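AxyAgu115A (PDB 6NPS) is a family GH115 alpha-glucuronidase that probably hydrolyses glucuronic acid side groups from arabinoglucuronoxylan, in concert with alpha-arabinofuranosidases. Local coordinates at residues P358-D363 / E396-H401; L380-D385 / T392-D397; W432-M437 / Q867-V872. The protein carries 3 engineered substitutions. One frame throughout, in Å; residues are numbered along the deposited sequence.

Contact 1: residues P358-D363 / E396-H401; sequences PFFYGD and EDMRKH
M398 reaches from its loop into the angle between the aromatic side chains of Y361 and F360, and its sulfur and terminal methyl do all the touching. The SD lies at the edge of the Y361 ring, close to the ring plane, 3.9 Å from CE1. Seen from the ring centroid it is 85° off the normal, so this Met-aromatic contact is made at the rim and not over a face. The M398 chain runs straight as far as SD and then bends (chi3 59°), which brings CE within 3.8 Å of Y361 OH while CE also sits 4.1 Å from F360 CE2, again at a ring edge. Both segments belong to connections of the TIM barrel: helix 356-361 lies in the connection from strand 348-351 to 379-383, and M398 lies in the loop that leads on from 379-383 to strand 405-410, so the methionine bridges two successive links between barrel strands. F360 carries CG anti to its backbone N (chi1 176°), and this turn sends its ring toward M398 and onto its sequence neighbour: CD2 rests 3.5 Å above one face of the Y361 ring, offset toward the rim. L352, I370 and L380 also pack against the F360 side chain. The Y361 hydroxyl, although brushed by the methyl of M398, has its polar partner in T392 OG1, a hydrogen bond which probably helps hold the ring edge toward the sulfur. The backbone of M398 is gripped at both ends: its N bonds to T395 OG1, and its O takes the Y405 hydroxyl as well as the amide of H401, with H401 N 3.0 Å from M398 O.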
loop_
_atom_site.group_PDB
_atom_site.type_symbol
_atom_site.label_atom_id
_atom_site.label_comp_id
_atom_site.label_asym_id
_atom_site.label_seq_id
_atom_site.Cartn_x
_atom_site.Cartn_y
_atom_site.Cartn_z
ATOM N N PRO A 358 11.046 -25.305 29.547
ATOM C CA PRO A 358 11.485 -26.587 28.955
ATOM C C PRO A 358 12.620 -27.270 29.722
ATOM O O PRO A 358 12.730 -28.500 29.683
ATOM C CB PRO A 358 11.920 -26.186 27.536
ATOM C CG PRO A 358 11.082 -24.981 27.217
ATOM C CD PRO A 358 10.964 -24.234 28.523
ATOM N N PHE A 359 13.474 -26.512 30.413
ATOM C CA PHE A 359 14.567 -27.142 31.153
ATOM C C PHE A 359 14.034 -27.879 32.371
ATOM O O PHE A 359 14.600 -28.902 32.781
ATOM C CB PHE A 359 15.606 -26.099 31.578
ATOM C CG PHE A 359 16.267 -25.364 30.424
ATOM C CD1 PHE A 359 16.214 -25.858 29.126
ATOM C CD2 PHE A 359 16.964 -24.184 30.652
ATOM C CE1 PHE A 359 16.833 -25.184 28.078
ATOM C CE2 PHE A 359 17.586 -23.508 29.608
ATOM C CZ PHE A 359 17.516 -24.007 28.320
ATOM N N PHE A 360 12.924 -27.391 32.931
ATOM C CA PHE A 360 12.392 -27.958 34.168
ATOM C C PHE A 360 11.787 -29.340 33.921
ATOM O O PHE A 360 12.131 -30.317 34.605
ATOM C CB PHE A 360 11.362 -26.985 34.769
ATOM C CG PHE A 360 10.673 -27.502 36.016
ATOM C CD1 PHE A 360 11.395 -27.759 37.175
ATOM C CD2 PHE A 360 9.300 -27.726 36.021
ATOM C CE1 PHE A 360 10.756 -28.226 38.321
ATOM C CE2 PHE A 360 8.656 -28.194 37.154
ATOM C CZ PHE A 360 9.378 -28.445 38.306
ATOM N N TYR A 361 10.919 -29.447 32.911
ATOM C CA TYR A 361 10.183 -30.687 32.672
ATOM C C TYR A 361 11.043 -31.744 31.968
ATOM O O TYR A 361 11.138 -32.886 32.438
ATOM C CB TYR A 361 8.927 -30.375 31.868
ATOM C CG TYR A 361 7.944 -29.467 32.586
ATOM C CD1 TYR A 361 7.327 -29.867 33.770
ATOM C CD2 TYR A 361 7.598 -28.222 32.055
ATOM C CE1 TYR A 361 6.418 -29.051 34.419
ATOM C CE2 TYR A 361 6.675 -27.393 32.697
ATOM C CZ TYR A 361 6.090 -27.818 33.879
ATOM O OH TYR A 361 5.185 -26.987 34.510
ATOM N N GLY A 362 11.691 -31.376 30.854
ATOM C CA GLY A 362 12.497 -32.297 30.058
ATOM C C GLY A 362 11.766 -32.863 28.852
ATOM O O GLY A 362 10.961 -32.157 28.233
ATOM N N ASP A 363 12.086 -34.072 28.502
ATOM C CA ASP A 363 11.481 -34.736 27.385
ATOM C C ASP A 363 11.633 -36.217 27.547
ATOM O O ASP A 363 12.229 -36.689 28.497
ATOM C CB ASP A 363 12.017 -34.245 26.045
ATOM C CG ASP A 363 13.427 -34.732 25.735
ATOM O OD1 ASP A 363 13.982 -34.188 24.778
ATOM O OD2 ASP A 363 13.989 -35.622 26.410
ATOM N N GLU A 396 -1.612 -31.931 39.506
ATOM C CA GLU A 396 -1.983 -32.361 40.847
ATOM C C GLU A 396 -0.785 -32.976 41.554
ATOM O O GLU A 396 -0.567 -32.730 42.740
ATOM C CB GLU A 396 -3.134 -33.368 40.788
ATOM C CG GLU A 396 -4.510 -32.733 40.675
ATOM C CD GLU A 396 -5.597 -33.746 40.377
ATOM O OE1 GLU A 396 -5.297 -34.766 39.721
ATOM O OE2 GLU A 396 -6.752 -33.524 40.800
ATOM N N ASP A 397 -0.007 -33.774 40.831
ATOM C CA ASP A 397 1.193 -34.367 41.424
ATOM C C ASP A 397 2.210 -33.291 41.801
ATOM O O ASP A 397 2.780 -33.327 42.894
ATOM C CB ASP A 397 1.810 -35.392 40.479
ATOM C CG ASP A 397 3.018 -36.085 41.089
ATOM O OD1 ASP A 397 2.997 -36.377 42.309
ATOM O OD2 ASP A 397 4.000 -36.327 40.354
ATOM N N MET A 398 2.408 -32.290 40.926
ATOM C CA MET A 398 3.308 -31.182 41.233
ATOM C C MET A 398 2.856 -30.378 42.444
ATOM O O MET A 398 3.685 -29.742 43.104
ATOM C CB MET A 398 3.430 -30.258 40.024
ATOM C CG MET A 398 4.327 -30.838 38.961
ATOM S SD MET A 398 4.150 -29.877 37.485
ATOM C CE MET A 398 4.634 -28.266 38.055
ATOM N N ARG A 399 1.555 -30.355 42.742
ATOM C CA ARG A 399 1.123 -29.529 43.857
ATOM C C ARG A 399 1.541 -30.106 45.196
ATOM O O ARG A 399 1.395 -29.432 46.218
ATOM C CB ARG A 399 -0.399 -29.331 43.799
ATOM C CG ARG A 399 -0.802 -28.480 42.572
ATOM C CD ARG A 399 -2.307 -28.533 42.334
ATOM N NE ARG A 399 -3.024 -27.762 43.334
ATOM C CZ ARG A 399 -4.250 -27.262 43.155
ATOM N NH1 ARG A 399 -4.907 -27.471 42.018
ATOM N NH2 ARG A 399 -4.813 -26.556 44.125
ATOM N N LYS A 400 2.082 -31.319 45.204
ATOM C CA LYS A 400 2.682 -31.892 46.403
ATOM C C LYS A 400 4.023 -31.251 46.763
ATOM O O LYS A 400 4.562 -31.538 47.841
ATOM C CB LYS A 400 2.857 -33.394 46.193
ATOM C CG LYS A 400 1.618 -34.221 46.511
ATOM C CD LYS A 400 2.018 -35.496 47.294
ATOM C CE LYS A 400 1.077 -35.830 48.472
ATOM N NZ LYS A 400 1.283 -34.968 49.687
ATOM N N HIS A 401 4.575 -30.402 45.899
ATOM C CA HIS A 401 5.953 -29.938 46.055
ATOM C C HIS A 401 6.071 -29.048 47.277
ATOM O O HIS A 401 5.400 -28.016 47.390
ATOM C CB HIS A 401 6.407 -29.189 44.805
ATOM C CG HIS A 401 7.740 -28.514 44.948
ATOM N ND1 HIS A 401 8.932 -29.213 44.983
ATOM C CD2 HIS A 401 8.068 -27.207 45.065
ATOM C CE1 HIS A 401 9.937 -28.362 45.107
ATOM N NE2 HIS A 401 9.440 -27.141 45.165
#

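Contact 2: residues L380-D385 / T392-D397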
loop_
_atom_site.group_PDB
_atom_site.type_symbol
_atom_site.label_atom_id
_atom_site.label_comp_id
_atom_site.label_asym_id
_atom_site.label_seq_id
_atom_site.Cartn_x
_atom_site.Cartn_y
_atom_site.Cartn_z
ATOM N N LEU A 380 9.153 -22.592 43.202
ATOM C CA LEU A 380 9.305 -22.776 41.759
ATOM C C LEU A 380 8.465 -21.707 41.098
ATOM O O LEU A 380 7.225 -21.765 41.122
ATOM C CB LEU A 380 8.903 -24.187 41.335
ATOM C CG LEU A 380 9.768 -25.306 41.945
ATOM C CD1 LEU A 380 9.241 -26.706 41.667
ATOM C CD2 LEU A 380 11.189 -25.212 41.405
ATOM N N MET A 381 9.123 -20.693 40.555
ATOM C CA MET A 381 8.394 -19.533 40.070
ATOM C C MET A 381 8.062 -19.744 38.598
ATOM O O MET A 381 8.969 -19.778 37.754
ATOM C CB MET A 381 9.179 -18.240 40.263
ATOM C CG MET A 381 8.279 -17.040 39.900
ATOM S SD MET A 381 9.142 -15.479 39.974
ATOM C CE MET A 381 10.400 -15.753 38.753
ATOM N N LEU A 382 6.769 -19.933 38.302
ATOM C CA LEU A 382 6.276 -19.997 36.934
ATOM C C LEU A 382 6.138 -18.575 36.396
ATOM O O LEU A 382 6.145 -17.592 37.148
ATOM C CB LEU A 382 4.919 -20.730 36.872
ATOM C CG LEU A 382 5.002 -22.175 37.413
ATOM C CD1 LEU A 382 3.653 -22.761 37.777
ATOM C CD2 LEU A 382 5.708 -23.072 36.428
ATOM N N CYS A 383 6.000 -18.458 35.082
ATOM C CA CYS A 383 5.977 -17.135 34.477
ATOM C C CYS A 383 4.876 -17.120 33.440
ATOM O O CYS A 383 4.564 -18.165 32.848
ATOM C CB CYS A 383 7.336 -16.795 33.842
ATOM S SG CYS A 383 8.725 -17.048 35.060
ATOM N N ASP A 384 4.269 -15.945 33.240
ATOM C CA ASP A 384 3.392 -15.766 32.085
ATOM C C ASP A 384 4.237 -15.657 30.810
ATOM O O ASP A 384 5.460 -15.820 30.820
ATOM C CB ASP A 384 2.485 -14.546 32.266
ATOM C CG ASP A 384 3.223 -13.199 32.093
ATOM O OD1 ASP A 384 4.479 -13.147 31.999
ATOM O OD2 ASP A 384 2.507 -12.152 32.047
ATOM N N ASP A 385 3.575 -15.400 29.679
ATOM C CA ASP A 385 4.262 -15.371 28.406
ATOM C C ASP A 385 4.780 -13.973 28.062
ATOM O O ASP A 385 5.059 -13.706 26.890
ATOM C CB ASP A 385 3.339 -15.888 27.301
ATOM C CG ASP A 385 2.097 -15.002 27.087
ATOM O OD1 ASP A 385 1.859 -14.003 27.820
ATOM O OD2 ASP A 385 1.335 -15.309 26.148
ATOM N N THR A 392 2.413 -22.917 31.502
ATOM C CA THR A 392 2.005 -24.128 32.204
ATOM C C THR A 392 1.871 -23.855 33.695
ATOM O O THR A 392 2.391 -22.867 34.230
ATOM C CB THR A 392 2.979 -25.270 31.991
ATOM O OG1 THR A 392 4.224 -24.934 32.607
ATOM C CG2 THR A 392 3.157 -25.520 30.504
ATOM N N LEU A 393 1.138 -24.739 34.358
ATOM C CA LEU A 393 0.741 -24.574 35.745
ATOM C C LEU A 393 0.896 -25.929 36.423
ATOM O O LEU A 393 0.959 -26.965 35.746
ATOM C CB LEU A 393 -0.714 -24.074 35.813
ATOM C CG LEU A 393 -0.983 -22.649 35.274
ATOM C CD1 LEU A 393 -2.498 -22.380 35.273
ATOM C CD2 LEU A 393 -0.218 -21.532 36.068
ATOM N N PRO A 394 0.929 -25.965 37.754
ATOM C CA PRO A 394 1.161 -27.249 38.436
ATOM C C PRO A 394 0.060 -28.278 38.160
ATOM O O PRO A 394 -1.136 -27.979 38.246
ATOM C CB PRO A 394 1.203 -26.857 39.917
ATOM C CG PRO A 394 1.583 -25.396 39.915
ATOM C CD PRO A 394 0.878 -24.842 38.706
ATOM N N THR A 395 0.475 -29.492 37.797
ATOM C CA THR A 395 -0.409 -30.644 37.845
ATOM C C THR A 395 -0.668 -31.014 39.308
ATOM O O THR A 395 0.009 -30.544 40.235
ATOM C CB THR A 395 0.221 -31.848 37.152
ATOM O OG1 THR A 395 1.401 -32.245 37.877
ATOM C CG2 THR A 395 0.633 -31.508 35.744
ATOM N N GLU A 396 -1.612 -31.931 39.506
ATOM C CA GLU A 396 -1.983 -32.361 40.847
ATOM C C GLU A 396 -0.785 -32.976 41.554
ATOM O O GLU A 396 -0.567 -32.730 42.740
ATOM C CB GLU A 396 -3.134 -33.368 40.788
ATOM C CG GLU A 396 -4.510 -32.733 40.675
ATOM C CD GLU A 396 -5.597 -33.746 40.377
ATOM O OE1 GLU A 396 -5.297 -34.766 39.721
ATOM O OE2 GLU A 396 -6.752 -33.524 40.800
ATOM N N ASP A 397 -0.007 -33.774 40.831
ATOM C CA ASP A 397 1.193 -34.367 41.424
ATOM C C ASP A 397 2.210 -33.291 41.801
ATOM O O ASP A 397 2.780 -33.327 42.894
ATOM C CB ASP A 397 1.810 -35.392 40.479
ATOM C CG ASP A 397 3.018 -36.085 41.089
ATOM O OD1 ASP A 397 2.997 -36.377 42.309
ATOM O OD2 ASP A 397 4.000 -36.327 40.354
HETATM O O HOH W 1 2.583 -20.029 33.808
#
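Apolar packing between the two segments centres on L382, whose CD1 packs on P394 CD at 3.6 Å, with CG of the same ring a little farther off. The same methyl comes nearest L393 at its backbone, with L382 CD1 4.0 Å from L393 CA; although the CB of L393 sets off away from the strand, the end of its side chain returns, leaving L393 CD2 4.4 Å from L382 CD1. L382 has CG beside its backbone N and anti to the carbonyl carbon (chi1 -59°), a setting that presents both methyls to the loop; CD1 lies 3.8 Å from T392 O and CD2 4.0 Å from it, so the carbonyl is flanked by the fork of the leucine. Strand 379-383 is one of the eight parallel strands of the TIM barrel, and 392-397 is part of the connection to its neighbour, strand 405-410, doubling back past the strand it has just left. Within the barrel wall L382 also packs on M407 of that neighbour. The polar link across the contact is made through one water, which donates to C383 O at 2.9 Å and to T392 O, also at 2.9 Å. It thereby satisfies the carbonyl that the leucine methyls border. The hydroxyl of T392 is engaged elsewhere, with the carboxylate of E357.

Contact 3: residues W432-M437 / Q867-V872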
loop_
_atom_site.group_PDB
_atom_site.type_symbol
_atom_site.label_atom_id
_atom_site.label_comp_id
_atom_site.label_asym_id
_atom_site.label_seq_id
_atom_site.Cartn_x
_atom_site.Cartn_y
_atom_site.Cartn_z
ATOM N N TRP A 432 -7.881 -10.688 36.687
ATOM C CA TRP A 432 -8.607 -11.551 37.611
ATOM C C TRP A 432 -8.664 -12.976 37.074
ATOM O O TRP A 432 -8.393 -13.937 37.803
ATOM C CB TRP A 432 -10.020 -11.003 37.871
ATOM C CG TRP A 432 -10.847 -11.877 38.750
ATOM C CD1 TRP A 432 -10.988 -11.764 40.102
ATOM C CD2 TRP A 432 -11.622 -13.017 38.358
ATOM N NE1 TRP A 432 -11.801 -12.748 40.573
ATOM C CE2 TRP A 432 -12.221 -13.525 39.525
ATOM C CE3 TRP A 432 -11.882 -13.645 37.137
ATOM C CZ2 TRP A 432 -13.050 -14.648 39.513
ATOM C CZ3 TRP A 432 -12.711 -14.764 37.130
ATOM C CH2 TRP A 432 -13.291 -15.240 38.302
ATOM N N GLU A 433 -8.996 -13.133 35.784
ATOM C CA GLU A 433 -9.157 -14.474 35.231
ATOM C C GLU A 433 -7.837 -15.246 35.260
ATOM O O GLU A 433 -7.805 -16.437 35.569
ATOM C CB GLU A 433 -9.695 -14.386 33.800
ATOM C CG GLU A 433 -10.025 -15.731 33.168
ATOM C CD GLU A 433 -8.940 -16.180 32.184
ATOM O OE1 GLU A 433 -8.167 -15.306 31.716
ATOM O OE2 GLU A 433 -8.865 -17.393 31.874
ATOM N N GLN A 434 -6.755 -14.603 34.868
ATOM C CA GLN A 434 -5.477 -15.311 34.831
ATOM C C GLN A 434 -4.961 -15.588 36.245
ATOM O O GLN A 434 -4.528 -16.709 36.558
ATOM C CB GLN A 434 -4.460 -14.491 34.031
ATOM C CG GLN A 434 -4.792 -14.333 32.561
ATOM C CD GLN A 434 -4.702 -15.652 31.828
ATOM O OE1 GLN A 434 -3.653 -16.262 31.763
ATOM N NE2 GLN A 434 -5.823 -16.105 31.279
ATOM N N MET A 435 -4.935 -14.563 37.104
ATOM C CA MET A 435 -4.331 -14.776 38.422
ATOM C C MET A 435 -5.197 -15.642 39.321
ATOM O O MET A 435 -4.649 -16.389 40.132
ATOM C CB MET A 435 -4.023 -13.440 39.113
ATOM C CG MET A 435 -2.826 -12.655 38.487
ATOM S SD MET A 435 -1.358 -13.626 38.087
ATOM C CE MET A 435 -0.787 -14.125 39.765
ATOM N N THR A 436 -6.546 -15.628 39.177
ATOM C CA THR A 436 -7.297 -16.605 39.960
ATOM C C THR A 436 -7.087 -18.017 39.449
ATOM O O THR A 436 -7.118 -18.963 40.241
ATOM C CB THR A 436 -8.804 -16.304 40.000
ATOM O OG1 THR A 436 -9.345 -16.285 38.660
ATOM C CG2 THR A 436 -9.039 -14.960 40.682
ATOM N N MET A 437 -6.898 -18.191 38.140
ATOM C CA MET A 437 -6.584 -19.525 37.646
ATOM C C MET A 437 -5.255 -20.035 38.216
ATOM O O MET A 437 -5.126 -21.223 38.558
ATOM C CB MET A 437 -6.534 -19.507 36.132
ATOM C CG MET A 437 -6.476 -20.879 35.552
ATOM S SD MET A 437 -6.604 -20.769 33.776
ATOM C CE MET A 437 -6.564 -22.487 33.315
ATOM N N GLN A 867 -9.985 -16.186 23.735
ATOM C CA GLN A 867 -8.863 -15.552 24.400
ATOM C C GLN A 867 -7.596 -16.354 24.107
ATOM O O GLN A 867 -7.644 -17.593 24.096
ATOM C CB GLN A 867 -9.109 -15.460 25.906
ATOM C CG GLN A 867 -8.518 -14.206 26.498
ATOM C CD GLN A 867 -7.081 -14.389 26.942
ATOM O OE1 GLN A 867 -6.282 -13.457 26.875
ATOM N NE2 GLN A 867 -6.750 -15.591 27.416
ATOM N N PRO A 868 -6.443 -15.685 23.848
ATOM C CA PRO A 868 -5.207 -16.443 23.492
ATOM C C PRO A 868 -4.481 -17.012 24.708
ATOM O O PRO A 868 -3.393 -16.590 25.110
ATOM C CB PRO A 868 -4.366 -15.388 22.758
ATOM C CG PRO A 868 -4.741 -14.098 23.385
ATOM C CD PRO A 868 -6.255 -14.227 23.704
ATOM N N SER A 869 -5.094 -18.005 25.319
ATOM C CA SER A 869 -4.513 -18.733 26.434
ATOM C C SER A 869 -3.499 -19.764 25.952
ATOM O O SER A 869 -3.571 -20.272 24.828
ATOM C CB SER A 869 -5.620 -19.433 27.221
ATOM O OG SER A 869 -6.192 -18.506 28.111
ATOM N N ASN A 870 -2.575 -20.110 26.845
ATOM C CA ASN A 870 -1.599 -21.128 26.532
ATOM C C ASN A 870 -1.963 -22.432 27.230
ATOM O O ASN A 870 -2.592 -22.403 28.290
ATOM C CB ASN A 870 -0.214 -20.648 26.982
ATOM C CG ASN A 870 0.180 -19.371 26.296
ATOM O OD1 ASN A 870 0.210 -19.331 25.067
ATOM N ND2 ASN A 870 0.468 -18.314 27.059
ATOM N N PRO A 871 -1.603 -23.594 26.672
ATOM C CA PRO A 871 -1.904 -24.858 27.355
ATOM C C PRO A 871 -1.337 -24.869 28.769
ATOM O O PRO A 871 -0.229 -24.373 29.024
ATOM C CB PRO A 871 -1.207 -25.919 26.484
ATOM C CG PRO A 871 -0.934 -25.266 25.172
ATOM C CD PRO A 871 -0.809 -23.798 25.442
ATOM N N VAL A 872 -2.095 -25.481 29.695
ATOM C CA VAL A 872 -1.684 -25.517 31.108
ATOM C C VAL A 872 -0.768 -26.681 31.447
ATOM O O VAL A 872 -0.229 -26.725 32.571
ATOM C CB VAL A 872 -2.897 -25.582 32.066
ATOM C CG1 VAL A 872 -3.783 -24.410 31.830
ATOM C CG2 VAL A 872 -3.673 -26.916 31.877
HETATM O O HOH W 2 -7.443 -19.065 30.740
HETATM O O HOH W 3 -2.812 -18.688 29.420
#
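Q434 turns its amide toward Q867 and S869, crossing the Q867 side chain obliquely with the two amide planes 46° apart. CB and CG carry the chain outward, the side chain packing on Y409 of strand 405-410, and a bend at chi2 (-67°) then swings CD and its amide toward the loop. OE1 takes its main hydrogen bond from L390 N; a water that accepts from N870 N at 3.0 Å lies 3.5 Å from Q434 OE1, at best a weak bond. At the other corner, NE2 donates to E433 OE1 with an N-H...O angle of 156°, close to the plane of its own amide, and meets the syn side of the carboxylate from well out of its plane, although the 2.5 Å between Q434 NE2 and E433 OE1 is doubtfully short. NE2 also stands 4.0 Å from S869 OG and 4.0 Å from Q867 NE2, meetings of plain proximity. The helix bearing Q434, 428-440, is the crossover between barrel strands 405-410 and 446-450, whereas 867-872 is a loop of the C-terminal domain, related in sequence to galactose-binding-like domains; the contact thus fastens that domain to the outer helical layer of the barrel. An alanine here is likely to leave L390 N without its side-chain acceptor and to open a gap beside S869 and Q867. A second water lies 3.0 Å from S869 OG and probably links it to the carboxylate of E433, although its distance to OE2 is doubtfully short. E433 itself is salt-bridged to K831, and Q867 OE1 receives K430 NZ. One helical turn beyond Q434, M437 runs fully extended beyond CG and crosses V872 at about a right angle, CE touching V872 CG1 at 3.7 Å.

In the fold
Contacts 1 and 2 are neighbours, their centres 8 Å apart, and share E396 and D397 in the loop between strands 379-383 and 405-410; F360 and H401 of contact 1 pack on L380 of contact 2. Contact 3 follows later in the chain, its centre 12 Å from contact 2 and 19 Å from contact 1, which it does not touch. Contact 2 is the intermediary: L393 N probably bonds to V872 O, and D385 OD2 to N870 ND2. The first two contacts lie among connections of the TIM barrel, and the third joins the barrel to the C-terminal domain, so one barrel loop is linked both to a preceding connection and to a domain over 400 residues away.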